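Side-chain contacts in acinetobacter secreted protease CpaA (Acinetobacter nosocomialis M2, PDB 6O38), which is a secreted zinc metalloprotease, probably exported by the type II secretion system, caught here in complex with its chaperone CpaB: residues Tyr373-Leu378 against Tyr480-Ala485; Met377-Ser382 against Ala494-Glu499; Asn403-Thr408 against Ala414-Arg419; His502-Tyr507 against Gln566-Tyr571; Thr512-Gly517 against Val558-Leu563. All coordinates share one frame; numbering follows the deposited sequence.

Contact 1: Tyr373-Leu378 against Tyr480-Ala485; sequences YTIDML and YNMIGA
No ring or other flat group enters the meeting of Ile375 and Met377 with Met482, so this contact has no stacked face or edge; it is made of aliphatic carbon and two selenomethionines. The nearest ring on the strand side, that of Tyr373, belongs to a different interface, where it packs on Gln566 and Ser569 of helix 557-569. Across the contact itself a single group from 480-485 does all the touching. CE of Met482 comes to 4.5 Å from CG2 of Ile375, and the same methyl stands 4.5 Å from SE of Met377. Ile375 and Met377 are two residues apart on one strand and present the same face: Ile375 CG2 and Met377 SE are themselves 4.1 Å apart, and the Met482 methyl touches both. Its reach comes from the first torsion, which sets CG opposite the backbone N (chi1 -169°), and, after a bend at the middle torsion, from a last torsion that sets CE anti to CB (chi3 -169°). Met377 is bent throughout, with all three torsions near -60°, and it offers its selenium rather than its methyl. The chain makes an inverse gamma turn centred on Met482 just before it enters strand 483-487. These are loose van der Waals contacts with no polar component, all buried, and Ile568 of helix 557-569 touches both Ile375 and Met482. Strand 457-462 lies between strands 367-381 and 483-487 in the sheet. Packing of hydrophobic side chains over one face of a largely parallel sheet like this is consistent with the catalytic domain of a metzincin-like zinc protease.

Contact 2: Met377-Ser382 against Ala494-Glu499; sequences MLLVSS and AAMRHE. With ZN (zinc ion), chain M.
Met496 carries this contact, reaching from helix 496-504 to Met377 and Leu379 on the strand. Just ahead of it, Ala495 offers its carbonyl O to the backbone N of Glu499, 2.9 Å away, which ties the turn together. Met496 itself is stretched out at full length: CG lies opposite the backbone N (chi1 -172°), and the two torsions beyond are extended as well. This brings its CE methyl to 4.1 Å from CD2 of Leu379 and 4.2 Å from CE of Met377. The Leu379 branch runs at about a right angle to the Met496 chain, so the methyl meets one prong of the leucine rather than lying along it. Next comes Arg497, turned elsewhere, whose NH1 bonds to Thr408 OG1 and Asn533 OD1. His498 faces the metal, its NE2 2.2 Å from the zinc ion, while its ND1 is bonded to Ala526 O. His502, His508 and Asp170 of the chaperone CpaB complete the zinc site. Glu499 follows, the glutamate of the HExxH pattern, with its carboxylate carbon in plane at the edge of the His498 ring. The helix thus turns one side to the zinc and another to the hydrophobic interior, where Met496 also packs on Leu418 of strand 416-425 and Val402 of helix 391-411, filling the layer between the zinc-binding helix and the sheet.

Contact 3: Asn403-Thr408 against Ala414-Arg419; sequences NLTNLT and ARFYLR. With SO4 (sulfate ion), chain O.
A pair of hydrogen bonds between the Asn406 side-chain amide and the backbone N and O of Leu418 holds this contact. Leu418 N donates to Asn406 OD1, nearly straight at 171°; the modelled 2.5 Å is short and should not be pressed at this resolution. In return, Asn406 ND2 donates to Leu418 O at 2.9 Å, lying in the carbonyl plane on a lone pair, and the acceptor sits close to the amide's own plane. Both polar ends of the asparagine are therefore satisfied, and its rotation is fixed. Its CB meets the Tyr417 ring at the edge, in plane, 3.8 Å from CD1.

Beside it the packing is apolar. Thr405 CG2 approaches Leu418 CD1 to 3.7 Å and comes to the edge of the Phe416 ring, 4.1 Å from CZ, while Thr405 OG1 is bonded to Gly401 O. Tyr417 OH has Glu410 and Arg360 as partners. Leu404 O accepts from Thr408 N and from Thr408 OG1 (2.9 Å), which reach it from opposite faces, and Thr408 OG1 also meets Arg497 NH1. At the far end, Arg419 NH2 forms a salt bridge with Asp376, NE bonds to Asn355 O, and NH1 makes a weak bond to O1 of a doubtfully placed sulfate ion, probably from the crystallisation liquor.

Tyr417 and Arg419 bond through their backbones to strand 367-381, whereas Leu418 uses its N and O on the other side. With segments 403-408 and 416-419 antiparallel (axes at 170°), the chemistry implies that the buried Asn406 amide stands in for a neighbouring strand, joining helix 391-411 to strand 416-425.

Contact 4: His502-Tyr507 against Gln566-Tyr571; sequences HNLGLY and QKISLY. With ZN (zinc ion), chain M.
The apolar part is small and sharp: CD2 of Leu504 touches CD1 of Ile568 at 3.6 Å, the two side chains crossing at about a right angle. Ile568 aims directly at the other helix, with CG1 opposite its carbonyl carbon (chi1 -69°) and CD1 carried on in an extended second torsion. The same methyl lies 4.0 Å from the carbonyl O of Asn503. Both Leu504 and Ile568 also rest on Ile375 of strand 367-381, so the two helix ends share a hydrophobic patch on the sheet.

Backbone bonding shapes the end of helix 496-504. Gly505 N bonds to His502 O at 2.9 Å, and Gly505, with positive phi, closes the helix in a Schellman motif. The sequence here reads HExxHxxGxxH, the zinc-binding signature of metzincins, in which this glycine turns the chain so that a third histidine, here His508, can reach the metal.

Metal binding comes through His502, whose NE2 is 2.1 Å from the zinc ion. On the other side of its ring, ND1 makes a weak, bent bond to Leu506 O. Ring planes of His498 and His508 meet that of His502 steeply.

Within 566-571, just past the helix, the Tyr571 ring lies against the backbone, with CA of Ile568 3.7 Å above its centre, and the hydroxyl of Tyr571 bonds to Ala477 O.

Contact 5: Thr512-Gly517 against Val558-Leu563; sequences TNIGSG and VSVINL
Val560 leans out from its helix toward Ile514 and Gly515, and its CG2 branch makes the closest approaches. With CG1 set opposite the backbone N (chi1 171°), the valine swings CG2 to the flank that faces the loop. There it comes to 3.6 Å from CA of Gly515 and 3.7 Å from N of the same residue, resting on bare backbone because the glycine has no side chain to intervene. CG2 of Ile514 meets the same methyl at 3.8 Å, and the two side chains lie at a slant to each other, neither parallel nor square. The longer arm of Ile514, extended through both torsions, passes on toward the preceding helix residue: its CD1 ends 4.4 Å from OG of Ser559. This is a van der Waals touch; the Ser559 hydroxyl itself is bonded to Asp556 O.

Across the contact no hydrogen bond forms; the loop is held by its own. Ser516 OG donates to Asn513 O at 3.1 Å, almost in line with the carbonyl (163°), and a weak bond from Ser516 N to Ile514 O closes an inverse gamma turn centred on Gly515. The backbone of Gly515 is also bonded to Tyr507, and that of Ile514 to Asp556. The partly exposed valine and isoleucine thus pack the turn against helix 557-569. A loop that follows the third zinc histidine and packs on a C-terminal helix is consistent with the lower subdomain of a metzincin.

Overall arrangement
Contacts 1 to 4 are buried, whereas contact 5 lies nearer the surface, where a loop meets a partly exposed flank of its helix. Contacts 1 and 2 share Met377 and strand 367-381, and both are purely apolar; contact 3 adds the neighbouring strand 416-425 and differs in being fastened by hydrogen bonds. Contacts 2 and 4 use opposite ends of helix 496-504, and each supplies a histidine to the zinc ion. Contacts 4 and 5 share helix 557-569, with Tyr507 bonded to Gly515 between them. Phe416 of contact 3 packs on Leu504 of contact 4 and Ile561 of contact 5, so the apolar interior runs on between them.

Contact 1: Tyr373-Leu378 against Tyr480-Ala485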
# COMPACT_ATOMS: atom_id res chain seq x y z
N TYR A 373 11.57 19.14 7.54
CA TYR A 373 12.60 19.99 6.96
C TYR A 373 12.73 19.69 5.48
O TYR A 373 12.72 18.52 5.07
CB TYR A 373 13.94 19.78 7.67
CG TYR A 373 13.87 19.91 9.17
CD1 TYR A 373 13.87 21.16 9.78
CD2 TYR A 373 13.78 18.79 9.98
CE1 TYR A 373 13.80 21.29 11.15
CE2 TYR A 373 13.71 18.91 11.36
CZ TYR A 373 13.72 20.16 11.94
OH TYR A 373 13.65 20.29 13.31
N THR A 374 12.85 20.74 4.67
CA THR A 374 12.88 20.60 3.22
C THR A 374 14.32 20.39 2.76
O THR A 374 15.18 21.24 3.00
CB THR A 374 12.28 21.82 2.55
OG1 THR A 374 10.91 21.98 2.97
CG2 THR A 374 12.32 21.67 1.03
N ILE A 375 14.57 19.27 2.09
CA ILE A 375 15.87 18.96 1.52
C ILE A 375 15.80 19.21 0.02
O ILE A 375 15.12 18.48 -0.71
CB ILE A 375 16.29 17.51 1.82
CG1 ILE A 375 16.37 17.29 3.33
CG2 ILE A 375 17.62 17.19 1.16
CD1 ILE A 375 16.72 15.87 3.72
N ASP A 376 16.49 20.25 -0.44
CA ASP A 376 16.47 20.61 -1.86
C ASP A 376 17.39 19.68 -2.64
O ASP A 376 18.53 19.45 -2.24
CB ASP A 376 16.90 22.06 -2.05
CG ASP A 376 15.84 23.05 -1.58
OD1 ASP A 376 14.67 22.65 -1.45
OD2 ASP A 376 16.19 24.23 -1.34
N MSE A 377 16.88 19.14 -3.74
CA MSE A 377 17.63 18.18 -4.54
C MSE A 377 17.86 18.64 -5.97
O MSE A 377 16.99 19.27 -6.58
CB MSE A 377 16.91 16.83 -4.54
CG MSE A 377 16.79 16.17 -3.17
SE MSE A 377 18.48 15.50 -2.49
CE MSE A 377 18.85 14.16 -3.86
N LEU A 378 19.03 18.33 -6.51
CA LEU A 378 19.36 18.58 -7.90
C LEU A 378 19.28 17.26 -8.66
O LEU A 378 19.99 16.31 -8.33
CB LEU A 378 20.75 19.19 -8.04
CG LEU A 378 21.34 19.22 -9.46
CD1 LEU A 378 20.49 20.07 -10.38
CD2 LEU A 378 22.78 19.71 -9.44
N TYR A 480 29.71 17.36 1.27
CA TYR A 480 30.54 16.95 0.15
C TYR A 480 30.08 15.63 -0.46
O TYR A 480 30.20 15.44 -1.67
CB TYR A 480 32.00 16.86 0.58
CG TYR A 480 32.92 16.31 -0.49
CD1 TYR A 480 33.28 17.08 -1.58
CD2 TYR A 480 33.44 15.02 -0.39
CE1 TYR A 480 34.12 16.58 -2.56
CE2 TYR A 480 34.28 14.52 -1.37
CZ TYR A 480 34.62 15.30 -2.45
OH TYR A 480 35.45 14.80 -3.42
N ASN A 481 29.56 14.72 0.36
CA ASN A 481 29.19 13.39 -0.09
C ASN A 481 27.69 13.24 -0.35
O ASN A 481 27.23 12.13 -0.61
CB ASN A 481 29.64 12.34 0.93
CG ASN A 481 31.14 12.15 0.95
OD1 ASN A 481 31.77 11.97 -0.10
ND2 ASN A 481 31.73 12.20 2.14
N MSE A 482 26.94 14.33 -0.28
CA MSE A 482 25.49 14.26 -0.46
C MSE A 482 25.13 14.03 -1.92
O MSE A 482 24.78 14.97 -2.63
CB MSE A 482 24.82 15.53 0.06
CG MSE A 482 23.31 15.44 0.17
SE MSE A 482 22.73 14.10 1.46
CE MSE A 482 20.83 14.06 1.02
N ILE A 483 25.24 12.78 -2.37
CA ILE A 483 24.95 12.43 -3.76
C ILE A 483 24.46 10.99 -3.81
O ILE A 483 24.94 10.13 -3.06
CB ILE A 483 26.19 12.65 -4.66
CG1 ILE A 483 25.86 12.35 -6.12
CG2 ILE A 483 27.37 11.80 -4.18
CD1 ILE A 483 26.97 12.71 -7.09
N GLY A 484 23.49 10.74 -4.68
CA GLY A 484 22.98 9.40 -4.88
C GLY A 484 22.71 9.15 -6.35
O GLY A 484 22.56 10.09 -7.14
N ALA A 485 22.68 7.87 -6.72
CA ALA A 485 22.52 7.52 -8.12
C ALA A 485 21.88 6.15 -8.26
O ALA A 485 22.06 5.26 -7.42
CB ALA A 485 23.87 7.54 -8.85

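Contact 2: Met377-Ser382 against Ala494-Glu499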
# COMPACT_ATOMS: atom_id res chain seq x y z
N MSE A 377 16.88 19.14 -3.74
CA MSE A 377 17.63 18.18 -4.54
C MSE A 377 17.86 18.64 -5.97
O MSE A 377 16.99 19.27 -6.58
CB MSE A 377 16.91 16.83 -4.54
CG MSE A 377 16.79 16.17 -3.17
SE MSE A 377 18.48 15.50 -2.49
CE MSE A 377 18.85 14.16 -3.86
N LEU A 378 19.03 18.33 -6.51
CA LEU A 378 19.36 18.58 -7.90
C LEU A 378 19.28 17.26 -8.66
O LEU A 378 19.99 16.31 -8.33
CB LEU A 378 20.75 19.19 -8.04
CG LEU A 378 21.34 19.22 -9.46
CD1 LEU A 378 20.49 20.07 -10.38
CD2 LEU A 378 22.78 19.71 -9.44
N LEU A 379 18.41 17.21 -9.67
CA LEU A 379 18.19 16.00 -10.45
C LEU A 379 19.03 16.07 -11.72
O LEU A 379 18.88 17.00 -12.52
CB LEU A 379 16.71 15.82 -10.78
CG LEU A 379 15.76 15.84 -9.58
CD1 LEU A 379 14.33 15.59 -10.03
CD2 LEU A 379 16.19 14.82 -8.54
N VAL A 380 19.91 15.09 -11.91
CA VAL A 380 20.79 15.02 -13.07
C VAL A 380 20.45 13.76 -13.85
O VAL A 380 20.44 12.66 -13.29
CB VAL A 380 22.28 15.02 -12.66
CG1 VAL A 380 23.17 15.10 -13.89
CG2 VAL A 380 22.56 16.17 -11.70
N SER A 381 20.16 13.93 -15.14
CA SER A 381 19.82 12.82 -16.02
C SER A 381 20.85 12.73 -17.14
O SER A 381 21.16 13.74 -17.79
CB SER A 381 18.42 12.98 -16.61
OG SER A 381 17.89 11.74 -17.02
N SER A 382 21.39 11.54 -17.35
CA SER A 382 22.39 11.34 -18.39
C SER A 382 21.74 11.45 -19.77
O SER A 382 20.60 11.03 -19.96
CB SER A 382 23.05 9.97 -18.24
OG SER A 382 23.96 9.73 -19.30
N ALA A 494 11.65 3.32 -7.56
CA ALA A 494 11.60 3.08 -6.13
C ALA A 494 12.98 3.04 -5.48
O ALA A 494 13.07 2.94 -4.25
CB ALA A 494 10.86 1.76 -5.84
N ALA A 495 14.05 3.11 -6.28
CA ALA A 495 15.40 3.08 -5.75
C ALA A 495 15.82 4.39 -5.09
O ALA A 495 16.74 4.38 -4.27
CB ALA A 495 16.39 2.73 -6.87
N MSE A 496 15.17 5.50 -5.44
CA MSE A 496 15.57 6.80 -4.91
C MSE A 496 15.39 6.89 -3.40
O MSE A 496 16.30 7.31 -2.69
CB MSE A 496 14.79 7.93 -5.59
CG MSE A 496 15.32 9.30 -5.22
SE MSE A 496 14.23 10.77 -5.89
CE MSE A 496 15.41 12.25 -5.41
N ARG A 497 14.21 6.49 -2.92
CA ARG A 497 13.96 6.49 -1.49
C ARG A 497 14.91 5.55 -0.75
O ARG A 497 15.13 5.72 0.45
CB ARG A 497 12.51 6.10 -1.19
CG ARG A 497 12.17 4.65 -1.48
CD ARG A 497 10.78 4.31 -0.97
NE ARG A 497 10.40 2.93 -1.26
CZ ARG A 497 9.19 2.43 -1.05
NH1 ARG A 497 8.23 3.20 -0.55
NH2 ARG A 497 8.93 1.16 -1.34
N HIS A 498 15.49 4.58 -1.46
CA HIS A 498 16.49 3.70 -0.86
C HIS A 498 17.85 4.38 -0.79
O HIS A 498 18.52 4.34 0.25
CB HIS A 498 16.57 2.39 -1.64
CG HIS A 498 17.58 1.42 -1.10
ND1 HIS A 498 17.28 0.50 -0.12
CD2 HIS A 498 18.88 1.23 -1.41
CE1 HIS A 498 18.35 -0.22 0.15
NE2 HIS A 498 19.34 0.20 -0.62
N GLU A 499 18.28 5.00 -1.89
CA GLU A 499 19.58 5.66 -1.90
C GLU A 499 19.57 6.90 -1.01
O GLU A 499 20.57 7.19 -0.34
CB GLU A 499 19.97 6.02 -3.34
CG GLU A 499 20.02 4.83 -4.29
CD GLU A 499 20.91 3.71 -3.79
OE1 GLU A 499 20.57 2.53 -4.01
OE2 GLU A 499 21.96 4.00 -3.17
ZN ZN M . 21.53 -0.02 -0.27

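Contact 3: Asn403-Thr408 against Ala414-Arg419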
# COMPACT_ATOMS: atom_id res chain seq x y z
N ASN A 403 8.23 11.74 -5.46
CA ASN A 403 6.91 11.61 -4.85
C ASN A 403 6.82 10.38 -3.96
O ASN A 403 6.20 10.42 -2.89
CB ASN A 403 5.83 11.57 -5.93
CG ASN A 403 5.71 12.87 -6.69
OD1 ASN A 403 5.93 13.95 -6.13
ND2 ASN A 403 5.37 12.79 -7.97
N LEU A 404 7.44 9.27 -4.38
CA LEU A 404 7.40 8.06 -3.57
C LEU A 404 8.22 8.23 -2.29
O LEU A 404 7.84 7.72 -1.23
CB LEU A 404 7.91 6.87 -4.38
CG LEU A 404 7.88 5.52 -3.66
CD1 LEU A 404 6.45 5.10 -3.36
CD2 LEU A 404 8.59 4.46 -4.48
N THR A 405 9.35 8.94 -2.37
CA THR A 405 10.14 9.21 -1.18
C THR A 405 9.36 10.05 -0.18
O THR A 405 9.34 9.75 1.02
CB THR A 405 11.45 9.90 -1.56
OG1 THR A 405 12.13 9.13 -2.55
CG2 THR A 405 12.35 10.04 -0.34
N ASN A 406 8.71 11.11 -0.65
CA ASN A 406 7.93 11.96 0.24
C ASN A 406 6.74 11.21 0.82
O ASN A 406 6.36 11.43 1.98
CB ASN A 406 7.46 13.22 -0.50
CG ASN A 406 8.60 14.15 -0.85
OD1 ASN A 406 9.65 14.12 -0.21
ND2 ASN A 406 8.40 14.97 -1.87
N LEU A 407 6.13 10.31 0.04
CA LEU A 407 5.05 9.49 0.56
C LEU A 407 5.55 8.53 1.63
O LEU A 407 4.90 8.34 2.67
CB LEU A 407 4.37 8.73 -0.57
CG LEU A 407 3.30 7.72 -0.15
CD1 LEU A 407 2.10 8.43 0.46
CD2 LEU A 407 2.87 6.85 -1.32
N THR A 408 6.71 7.91 1.39
CA THR A 408 7.29 7.01 2.39
C THR A 408 7.66 7.76 3.66
O THR A 408 7.42 7.29 4.77
CB THR A 408 8.51 6.30 1.80
OG1 THR A 408 8.13 5.57 0.63
CG2 THR A 408 9.11 5.34 2.82
N ALA A 414 8.67 10.70 9.29
CA ALA A 414 10.01 11.20 9.04
C ALA A 414 9.94 12.69 8.75
O ALA A 414 9.17 13.13 7.89
CB ALA A 414 10.66 10.45 7.88
N ARG A 415 10.75 13.47 9.46
CA ARG A 415 10.66 14.93 9.41
C ARG A 415 11.49 15.49 8.26
O ARG A 415 12.39 16.31 8.44
CB ARG A 415 11.09 15.53 10.74
CG ARG A 415 10.24 15.09 11.93
CD ARG A 415 10.42 16.03 13.11
NE ARG A 415 9.79 15.52 14.32
CZ ARG A 415 10.40 14.75 15.21
NH1 ARG A 415 11.67 14.41 15.03
NH2 ARG A 415 9.75 14.33 16.29
N PHE A 416 11.18 15.02 7.05
CA PHE A 416 11.82 15.58 5.87
C PHE A 416 10.93 15.37 4.65
O PHE A 416 10.14 14.43 4.60
CB PHE A 416 13.21 14.97 5.62
CG PHE A 416 13.19 13.67 4.87
CD1 PHE A 416 12.93 12.48 5.52
CD2 PHE A 416 13.44 13.64 3.51
CE1 PHE A 416 12.91 11.28 4.83
CE2 PHE A 416 13.42 12.44 2.81
CZ PHE A 416 13.16 11.26 3.48
N TYR A 417 11.09 16.26 3.68
CA TYR A 417 10.52 16.11 2.35
C TYR A 417 11.58 16.45 1.32
O TYR A 417 12.46 17.29 1.57
CB TYR A 417 9.30 17.02 2.12
CG TYR A 417 8.05 16.64 2.88
CD1 TYR A 417 7.22 15.62 2.42
CD2 TYR A 417 7.68 17.32 4.03
CE1 TYR A 417 6.07 15.28 3.10
CE2 TYR A 417 6.52 16.99 4.72
CZ TYR A 417 5.73 15.96 4.25
OH TYR A 417 4.58 15.63 4.93
N LEU A 418 11.51 15.80 0.17
CA LEU A 418 12.40 16.11 -0.94
C LEU A 418 11.72 17.11 -1.87
O LEU A 418 10.54 16.95 -2.21
CB LEU A 418 12.78 14.85 -1.72
CG LEU A 418 13.70 13.86 -1.00
CD1 LEU A 418 14.17 12.79 -1.97
CD2 LEU A 418 14.87 14.57 -0.36
N ARG A 419 12.45 18.15 -2.25
CA ARG A 419 11.98 19.16 -3.19
C ARG A 419 13.00 19.30 -4.30
O ARG A 419 14.17 19.60 -4.03
CB ARG A 419 11.74 20.50 -2.48
CG ARG A 419 11.63 21.70 -3.40
CD ARG A 419 11.19 22.93 -2.61
NE ARG A 419 11.29 24.16 -3.39
CZ ARG A 419 12.26 25.06 -3.24
NH1 ARG A 419 12.27 26.15 -3.99
NH2 ARG A 419 13.21 24.87 -2.34
S SO4 O . 12.91 29.38 -4.29
O1 SO4 O . 13.99 28.83 -3.47
O2 SO4 O . 12.46 30.64 -3.71
O3 SO4 O . 13.41 29.62 -5.64
O4 SO4 O . 11.80 28.44 -4.34

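Contact 4: His502-Tyr507 against Gln566-Tyr571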
# COMPACT_ATOMS: atom_id res chain seq x y z
N HIS A 502 20.18 5.93 2.47
CA HIS A 502 21.61 5.81 2.74
C HIS A 502 22.22 7.18 3.03
O HIS A 502 22.97 7.34 4.00
CB HIS A 502 22.31 5.13 1.57
CG HIS A 502 22.17 3.64 1.55
ND1 HIS A 502 22.58 2.84 2.60
CD2 HIS A 502 21.67 2.81 0.61
CE1 HIS A 502 22.33 1.58 2.31
NE2 HIS A 502 21.78 1.53 1.11
N ASN A 503 21.92 8.17 2.18
CA ASN A 503 22.43 9.52 2.39
C ASN A 503 22.04 10.05 3.77
O ASN A 503 22.81 10.76 4.41
CB ASN A 503 21.91 10.45 1.30
CG ASN A 503 22.62 10.25 -0.03
OD1 ASN A 503 23.70 9.65 -0.08
ND2 ASN A 503 22.02 10.74 -1.10
N LEU A 504 20.83 9.70 4.24
CA LEU A 504 20.37 10.17 5.53
C LEU A 504 21.05 9.46 6.70
O LEU A 504 20.92 9.91 7.84
CB LEU A 504 18.85 9.99 5.63
CG LEU A 504 18.01 10.97 4.81
CD1 LEU A 504 16.56 10.53 4.75
CD2 LEU A 504 18.11 12.37 5.39
N GLY A 505 21.75 8.37 6.44
CA GLY A 505 22.49 7.66 7.46
C GLY A 505 22.00 6.26 7.78
O GLY A 505 22.28 5.76 8.87
N LEU A 506 21.27 5.62 6.87
CA LEU A 506 20.65 4.33 7.13
C LEU A 506 21.44 3.20 6.48
O LEU A 506 22.09 3.38 5.44
CB LEU A 506 19.21 4.31 6.61
CG LEU A 506 18.29 5.39 7.20
CD1 LEU A 506 16.88 5.25 6.66
CD2 LEU A 506 18.30 5.33 8.72
N TYR A 507 21.38 2.03 7.11
CA TYR A 507 22.04 0.83 6.62
C TYR A 507 21.00 -0.23 6.30
O TYR A 507 19.81 -0.08 6.61
CB TYR A 507 23.04 0.30 7.66
CG TYR A 507 24.15 1.27 8.01
CD1 TYR A 507 23.94 2.29 8.93
CD2 TYR A 507 25.40 1.16 7.42
CE1 TYR A 507 24.95 3.17 9.26
CE2 TYR A 507 26.42 2.04 7.74
CZ TYR A 507 26.19 3.05 8.66
OH TYR A 507 27.19 3.93 8.98
N GLN A 566 17.39 17.98 9.45
CA GLN A 566 17.57 19.42 9.47
C GLN A 566 19.00 19.81 9.10
O GLN A 566 19.21 20.78 8.36
CB GLN A 566 17.21 19.98 10.85
CG GLN A 566 17.61 21.44 11.04
CD GLN A 566 17.32 21.95 12.43
OE1 GLN A 566 17.80 21.41 13.42
NE2 GLN A 566 16.52 23.02 12.51
N LYS A 567 19.99 19.07 9.60
CA LYS A 567 21.38 19.35 9.26
C LYS A 567 21.61 19.27 7.75
O LYS A 567 22.30 20.12 7.18
CB LYS A 567 22.30 18.38 10.01
CG LYS A 567 23.58 18.03 9.28
CD LYS A 567 24.30 16.89 9.98
CE LYS A 567 24.83 15.87 8.99
NZ LYS A 567 25.23 14.60 9.66
N ILE A 568 21.03 18.26 7.10
CA ILE A 568 21.18 18.13 5.65
C ILE A 568 20.43 19.25 4.93
O ILE A 568 20.90 19.79 3.93
CB ILE A 568 20.73 16.74 5.19
CG1 ILE A 568 21.71 15.67 5.69
CG2 ILE A 568 20.61 16.68 3.67
CD1 ILE A 568 21.22 14.26 5.50
N SER A 569 19.25 19.61 5.44
CA SER A 569 18.45 20.66 4.82
C SER A 569 19.16 22.01 4.84
O SER A 569 18.78 22.92 4.09
CB SER A 569 17.10 20.78 5.52
OG SER A 569 17.25 21.29 6.83
N LEU A 570 20.19 22.17 5.68
CA LEU A 570 20.92 23.42 5.81
C LEU A 570 22.28 23.38 5.13
O LEU A 570 23.11 24.26 5.38
CB LEU A 570 21.07 23.79 7.28
CG LEU A 570 19.77 24.05 8.05
CD1 LEU A 570 20.06 24.45 9.48
CD2 LEU A 570 18.94 25.11 7.34
N TYR A 571 22.54 22.37 4.30
CA TYR A 571 23.80 22.34 3.56
C TYR A 571 23.92 23.55 2.64
O TYR A 571 24.99 24.17 2.56
CB TYR A 571 23.90 21.05 2.74
CG TYR A 571 24.28 19.82 3.55
CD1 TYR A 571 24.80 19.95 4.83
CD2 TYR A 571 24.12 18.54 3.03
CE1 TYR A 571 25.15 18.83 5.57
CE2 TYR A 571 24.46 17.42 3.76
CZ TYR A 571 24.98 17.57 5.03
OH TYR A 571 25.33 16.46 5.76
ZN ZN M . 21.53 -0.02 -0.27

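Contact 5: Thr512-Gly517 against Val558-Leu563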
# COMPACT_ATOMS: atom_id res chain seq x y z
N THR A 512 24.50 -3.56 12.46
CA THR A 512 24.61 -3.29 13.89
C THR A 512 24.11 -1.90 14.27
O THR A 512 23.94 -1.63 15.46
CB THR A 512 26.06 -3.45 14.34
OG1 THR A 512 26.83 -2.34 13.86
CG2 THR A 512 26.65 -4.74 13.79
N ASN A 513 23.88 -1.02 13.30
CA ASN A 513 23.43 0.33 13.59
C ASN A 513 21.92 0.36 13.84
O ASN A 513 21.16 -0.42 13.27
CB ASN A 513 23.78 1.27 12.44
CG ASN A 513 25.26 1.60 12.39
OD1 ASN A 513 25.68 2.67 12.82
ND2 ASN A 513 26.05 0.67 11.86
N ILE A 514 21.51 1.28 14.72
CA ILE A 514 20.09 1.43 15.01
C ILE A 514 19.34 1.94 13.79
O ILE A 514 18.15 1.63 13.60
CB ILE A 514 19.89 2.34 16.24
CG1 ILE A 514 18.44 2.30 16.72
CG2 ILE A 514 20.32 3.77 15.93
CD1 ILE A 514 18.19 3.12 17.96
N GLY A 515 20.00 2.72 12.94
CA GLY A 515 19.40 3.20 11.71
C GLY A 515 19.51 2.19 10.59
O GLY A 515 20.33 2.34 9.68
N SER A 516 18.69 1.14 10.65
CA SER A 516 18.75 0.05 9.68
C SER A 516 17.35 -0.39 9.32
O SER A 516 16.37 -0.07 10.01
CB SER A 516 19.56 -1.13 10.23
OG SER A 516 19.01 -1.61 11.44
N GLY A 517 17.25 -1.15 8.23
CA GLY A 517 15.96 -1.57 7.74
C GLY A 517 15.37 -2.73 8.52
O GLY A 517 16.05 -3.41 9.29
N VAL A 558 13.68 5.87 11.50
CA VAL A 558 13.08 7.20 11.59
C VAL A 558 13.82 8.05 12.63
O VAL A 558 13.98 9.26 12.45
CB VAL A 558 11.58 7.08 11.91
CG1 VAL A 558 10.96 8.46 12.11
CG2 VAL A 558 10.86 6.33 10.80
N SER A 559 14.29 7.42 13.71
CA SER A 559 15.00 8.17 14.73
C SER A 559 16.33 8.72 14.22
O SER A 559 16.75 9.81 14.63
CB SER A 559 15.24 7.29 15.96
OG SER A 559 16.19 6.28 15.69
N VAL A 560 16.99 8.00 13.31
CA VAL A 560 18.24 8.49 12.74
C VAL A 560 17.96 9.55 11.68
O VAL A 560 18.68 10.55 11.58
CB VAL A 560 19.06 7.32 12.18
CG1 VAL A 560 20.26 7.83 11.39
CG2 VAL A 560 19.51 6.41 13.31
N ILE A 561 16.91 9.36 10.88
CA ILE A 561 16.53 10.35 9.88
C ILE A 561 16.21 11.68 10.54
O ILE A 561 16.66 12.75 10.10
CB ILE A 561 15.35 9.85 9.03
CG1 ILE A 561 15.75 8.63 8.20
CG2 ILE A 561 14.82 10.96 8.14
CD1 ILE A 561 14.62 8.05 7.38
N ASN A 562 15.44 11.65 11.63
CA ASN A 562 15.03 12.88 12.30
C ASN A 562 16.20 13.59 12.97
O ASN A 562 16.08 14.78 13.28
CB ASN A 562 13.95 12.58 13.34
CG ASN A 562 12.65 12.13 12.70
OD1 ASN A 562 12.44 12.31 11.50
ND2 ASN A 562 11.76 11.55 13.50
N LEU A 563 17.32 12.90 13.19
CA LEU A 563 18.51 13.55 13.73
C LEU A 563 19.39 14.18 12.66
O LEU A 563 20.23 15.02 12.99
CB LEU A 563 19.34 12.54 14.54
CG LEU A 563 18.75 12.08 15.87
CD1 LEU A 563 19.69 11.11 16.57
CD2 LEU A 563 18.45 13.27 16.77